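Local coordinates for protein SidF, inhibitor of growth family, member 3 (PDB 4FYF) that probably acts as a phosphatidylinositol phosphate phosphatase of Legionella pneumophila, removing phosphate from membrane phosphoinositides, at residues S223-D228 and T395-S400; E574-I579 and L674-F679. The protein carries 1 engineered substitution. All coordinates share one frame; numbering follows the deposited sequence.

Contact 1 (S223-D228 and T395-S400); sequences SEVNRD and TIQTGS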
# COMPACT_ATOMS: atom_id res chain seq x y z
N SER A 223 -1.96 -16.17 -23.41
CA SER A 223 -2.06 -17.58 -23.05
C SER A 223 -1.27 -18.07 -21.82
O SER A 223 -1.65 -19.08 -21.23
CB SER A 223 -1.73 -18.45 -24.27
OG SER A 223 -0.70 -17.85 -25.05
N GLU A 224 -0.18 -17.37 -21.46
CA GLU A 224 0.66 -17.75 -20.29
C GLU A 224 -0.09 -17.58 -18.96
O GLU A 224 -0.67 -16.52 -18.72
CB GLU A 224 2.00 -16.99 -20.27
CG GLU A 224 3.24 -17.87 -20.44
CD GLU A 224 4.52 -17.09 -20.76
OE1 GLU A 224 5.05 -17.25 -21.87
OE2 GLU A 224 5.00 -16.31 -19.90
N VAL A 225 -0.10 -18.62 -18.13
CA VAL A 225 -0.80 -18.55 -16.85
C VAL A 225 -0.01 -17.68 -15.87
O VAL A 225 -0.58 -16.82 -15.16
CB VAL A 225 -1.15 -19.96 -16.29
CG1 VAL A 225 -1.61 -19.87 -14.83
CG2 VAL A 225 -2.23 -20.64 -17.16
N ASN A 226 1.31 -17.88 -15.86
CA ASN A 226 2.20 -17.11 -14.97
C ASN A 226 2.55 -15.77 -15.61
O ASN A 226 3.25 -15.74 -16.62
CB ASN A 226 3.47 -17.90 -14.59
CG ASN A 226 3.16 -19.26 -13.96
OD1 ASN A 226 2.98 -20.26 -14.68
ND2 ASN A 226 3.09 -19.29 -12.62
N ARG A 227 2.04 -14.70 -15.00
CA ARG A 227 2.07 -13.35 -15.57
C ARG A 227 2.65 -12.31 -14.58
O ARG A 227 2.07 -11.24 -14.32
CB ARG A 227 0.68 -12.97 -16.13
CG ARG A 227 0.38 -13.62 -17.48
CD ARG A 227 -0.84 -13.03 -18.18
NE ARG A 227 -2.01 -13.90 -18.09
CZ ARG A 227 -3.02 -13.74 -17.24
NH1 ARG A 227 -3.05 -12.71 -16.40
NH2 ARG A 227 -4.00 -14.62 -17.23
N ASP A 228 3.80 -12.68 -14.01
CA ASP A 228 4.70 -11.77 -13.28
C ASP A 228 5.06 -10.56 -14.14
O ASP A 228 5.09 -10.64 -15.38
CB ASP A 228 6.00 -12.50 -12.91
CG ASP A 228 6.01 -13.04 -11.47
OD1 ASP A 228 5.01 -12.87 -10.74
OD2 ASP A 228 7.03 -13.65 -11.07
N THR A 395 -8.85 -12.64 -14.36
CA THR A 395 -8.35 -13.99 -14.33
C THR A 395 -7.96 -14.37 -12.91
O THR A 395 -7.34 -13.57 -12.22
CB THR A 395 -7.21 -14.15 -15.36
OG1 THR A 395 -7.79 -14.42 -16.65
CG2 THR A 395 -6.35 -15.33 -15.04
N ILE A 396 -8.31 -15.58 -12.47
CA ILE A 396 -7.95 -16.08 -11.13
C ILE A 396 -6.96 -17.21 -11.28
O ILE A 396 -7.23 -18.21 -11.96
CB ILE A 396 -9.18 -16.62 -10.32
CG1 ILE A 396 -10.24 -15.54 -10.10
CG2 ILE A 396 -8.77 -17.21 -8.97
CD1 ILE A 396 -9.97 -14.60 -8.95
N GLN A 397 -5.82 -17.10 -10.65
CA GLN A 397 -4.91 -18.21 -10.76
C GLN A 397 -5.33 -19.32 -9.79
O GLN A 397 -5.49 -19.07 -8.60
CB GLN A 397 -3.44 -17.78 -10.58
CG GLN A 397 -2.57 -18.50 -11.61
CD GLN A 397 -1.06 -18.35 -11.46
OE1 GLN A 397 -0.31 -19.31 -11.69
NE2 GLN A 397 -0.61 -17.15 -11.09
N THR A 398 -5.50 -20.55 -10.29
CA THR A 398 -5.97 -21.63 -9.43
C THR A 398 -4.92 -22.63 -9.01
O THR A 398 -5.11 -23.33 -8.03
CB THR A 398 -7.06 -22.44 -10.10
OG1 THR A 398 -6.54 -22.99 -11.30
CG2 THR A 398 -8.27 -21.59 -10.39
N GLY A 399 -3.86 -22.72 -9.78
CA GLY A 399 -2.82 -23.73 -9.57
C GLY A 399 -1.60 -23.16 -10.26
O GLY A 399 -1.64 -22.01 -10.72
N SER A 400 -0.52 -23.93 -10.33
CA SER A 400 0.71 -23.38 -10.90
C SER A 400 0.68 -23.26 -12.43
O SER A 400 1.38 -22.43 -12.98
CB SER A 400 1.96 -24.10 -10.40
OG SER A 400 2.02 -25.39 -10.93
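Val225 lays one methyl against the side chain of Gln397: Val225 CG1 comes to 3.6 Å from Gln397 CG, the two side chains crossing at a slant. With chi1 at 168°, Val225 CG1 stands anti to the backbone N, which turns this methyl onto the glutamine and leaves CG2 beside the backbone N. Beyond CG the glutamine chain runs extended, long enough to span the gap between the backbones, where CA of Val225 and CA of Gln397 are 7.4 Å apart. Its amide meets that of Asn226 with planes 88° apart, while Asn226 CG lies 3.8 Å from Ser400 O. Residues 395-397 close the outer strand of a mixed four-stranded sheet, and 398-400 start the turn of a beta hairpin into strand 403-416; residues 225-227 of the loop pack against one side of the hairpin's end. Arginine suits the buried position 227 because its separate N-H groups serve several acceptors while its rim still packs on a threonine methyl. It reaches the strand edge-on: Arg227 NH2 is 3.3 Å from Thr395 CG2, with Thr395 CB in the guanidinium plane. A bend at chi3 brings Arg227 NE within 3.0 Å of Glu224 O, a weak hydrogen bond at 127°. The charged end is better satisfied by its other partners, a salt bridge from NH2 to Glu403 on the neighbouring strand and a hydrogen bond from NH1 to Tyr210 O.

Contact 2 (E574-I579 and L674-F679); sequences ELKEQI and LYTGEF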
# COMPACT_ATOMS: atom_id res chain seq x y z
N GLU A 574 -19.95 3.33 27.34
CA GLU A 574 -20.80 2.37 28.04
C GLU A 574 -20.87 0.98 27.36
O GLU A 574 -21.06 -0.06 28.01
CB GLU A 574 -22.19 2.99 28.45
CG GLU A 574 -22.06 4.04 29.56
CD GLU A 574 -23.32 4.86 29.85
OE1 GLU A 574 -24.37 4.61 29.19
OE2 GLU A 574 -23.28 5.75 30.75
N LEU A 575 -20.68 0.96 26.05
CA LEU A 575 -20.60 -0.31 25.36
C LEU A 575 -19.32 -1.06 25.76
O LEU A 575 -19.36 -2.27 26.02
CB LEU A 575 -20.65 -0.13 23.85
CG LEU A 575 -21.56 -1.09 23.06
CD1 LEU A 575 -20.97 -1.37 21.70
CD2 LEU A 575 -21.78 -2.40 23.78
N LYS A 576 -18.20 -0.34 25.79
CA LYS A 576 -16.92 -0.89 26.26
C LYS A 576 -17.12 -1.49 27.65
O LYS A 576 -16.75 -2.63 27.90
CB LYS A 576 -15.79 0.18 26.28
CG LYS A 576 -14.49 -0.21 27.00
CD LYS A 576 -13.31 0.65 26.53
CE LYS A 576 -11.96 0.04 26.89
NZ LYS A 576 -11.02 0.18 25.74
N GLU A 577 -17.70 -0.71 28.54
CA GLU A 577 -17.74 -1.08 29.95
C GLU A 577 -18.53 -2.33 30.21
O GLU A 577 -18.19 -3.06 31.13
CB GLU A 577 -18.14 0.08 30.84
CG GLU A 577 -16.95 1.01 31.05
CD GLU A 577 -17.30 2.32 31.74
OE1 GLU A 577 -16.36 3.11 32.01
OE2 GLU A 577 -18.50 2.55 32.00
N GLN A 578 -19.55 -2.57 29.37
CA GLN A 578 -20.32 -3.81 29.46
C GLN A 578 -19.72 -4.94 28.60
O GLN A 578 -19.93 -6.13 28.85
CB GLN A 578 -21.83 -3.60 29.14
CG GLN A 578 -22.25 -3.70 27.67
CD GLN A 578 -23.66 -4.27 27.46
OE1 GLN A 578 -24.67 -3.63 27.71
NE2 GLN A 578 -23.71 -5.49 26.97
N ILE A 579 -18.94 -4.53 27.60
CA ILE A 579 -18.48 -5.44 26.57
C ILE A 579 -17.13 -6.09 26.89
O ILE A 579 -16.92 -7.28 26.62
CB ILE A 579 -18.58 -4.76 25.17
CG1 ILE A 579 -19.69 -5.45 24.39
CG2 ILE A 579 -17.28 -4.74 24.37
CD1 ILE A 579 -19.78 -6.91 24.73
N LEU A 674 -9.72 -4.15 22.06
CA LEU A 674 -10.58 -3.02 21.77
C LEU A 674 -9.78 -1.72 21.60
O LEU A 674 -8.90 -1.37 22.41
CB LEU A 674 -11.63 -2.84 22.88
CG LEU A 674 -12.66 -3.95 23.09
CD1 LEU A 674 -13.70 -3.54 24.13
CD2 LEU A 674 -13.33 -4.29 21.78
N TYR A 675 -10.08 -0.99 20.55
CA TYR A 675 -9.33 0.22 20.23
C TYR A 675 -9.49 1.31 21.30
O TYR A 675 -10.59 1.60 21.71
CB TYR A 675 -9.78 0.70 18.86
CG TYR A 675 -9.28 2.05 18.47
CD1 TYR A 675 -7.96 2.22 18.00
CD2 TYR A 675 -10.13 3.16 18.53
CE1 TYR A 675 -7.53 3.46 17.60
CE2 TYR A 675 -9.68 4.40 18.14
CZ TYR A 675 -8.38 4.53 17.67
OH TYR A 675 -7.91 5.77 17.31
N THR A 676 -8.38 1.88 21.76
CA THR A 676 -8.39 3.01 22.69
C THR A 676 -7.78 4.25 22.07
O THR A 676 -7.84 5.31 22.68
CB THR A 676 -7.50 2.72 23.89
OG1 THR A 676 -6.14 2.58 23.42
CG2 THR A 676 -7.93 1.47 24.54
N GLY A 677 -7.14 4.13 20.90
CA GLY A 677 -6.42 5.26 20.31
C GLY A 677 -5.06 5.66 20.90
O GLY A 677 -4.41 6.56 20.38
N GLU A 678 -4.59 4.99 21.95
CA GLU A 678 -3.31 5.37 22.55
C GLU A 678 -2.20 5.36 21.49
O GLU A 678 -1.34 6.24 21.52
CB GLU A 678 -2.90 4.51 23.74
CG GLU A 678 -4.01 4.13 24.70
CD GLU A 678 -3.75 2.75 25.33
OE1 GLU A 678 -4.27 1.69 24.76
OE2 GLU A 678 -2.97 2.76 26.34
N PHE A 679 -2.21 4.40 20.58
CA PHE A 679 -1.11 4.30 19.66
C PHE A 679 -1.10 5.51 18.72
O PHE A 679 -0.05 5.92 18.27
CB PHE A 679 -1.10 3.00 18.86
CG PHE A 679 0.11 2.85 18.01
CD1 PHE A 679 0.17 3.44 16.76
CD2 PHE A 679 1.22 2.14 18.47
CE1 PHE A 679 1.30 3.31 15.97
CE2 PHE A 679 2.37 2.05 17.70
CZ PHE A 679 2.41 2.62 16.45
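An ST turn at the start of helix 678-681 packs here against the long helix 522-584, close to that helix's C-terminal end. Lys576 bridges the gap on one side. With CG anti to the backbone N (chi1 169°), it has an extended chain, bent at chi4, that carries the ammonium across to the turn and sets Lys576 NZ 3.6 Å from Thr676 CG2 and 4.2 Å from Leu674 CB. Neither approach is a hydrogen bond; the ammonium also has a long, weak ion pair with Asp672. Glu678 OE1, which is hydrogen-bonded to Trp666, stays 7.0 Å from Lys576 NZ, and the attraction is probably modest. Deeper in, Leu674 CD1 touches Ile579 CG2 at 3.8 Å, the two branched side chains crossing at about a right angle; the isoleucine's exact place is doubtful, since its CB clashes with a backbone oxygen. Tyr600 and Leu596 of helix 590-614 border this apolar patch, which suits leucine and isoleucine. Tyr675 turns away from the long helix, and Gly677 N sits 3.3 Å above the centre of the Tyr675 ring; the positive phi of Gly677 is readily adopted by glycine, which is the N-cap of the short helix. Thr676 divides its two branches: the methyl packs beside the lysine's NZ, while Thr676 OG1, at chi1 63°, accepts from Glu678 N at 3.2 Å and an almost straight 173°. A threonine hydroxyl taking the N-H two residues on is the defining bond of an ST turn, here leading into a helix N-terminus.

Contact 1 and contact 2 are separate packing sites of one chain. Their centres lie 44 Å apart and their nearest atoms about 31 Å; in sequence, both segments of contact 1 precede both segments of contact 2. Contact 1 joins a loop to the end of a sheet hairpin, whereas contact 2 brings a turn onto a helix, so contact 1 belongs to the edge of the four-stranded sheet and contact 2 to the helical region round helix 522-584. A bound mercury ion lies about 12 Å from the Arg227 side chain and one lies about 10 Å from that of Tyr675, too far for contact, and mercury by itself does not mark the phosphatase site.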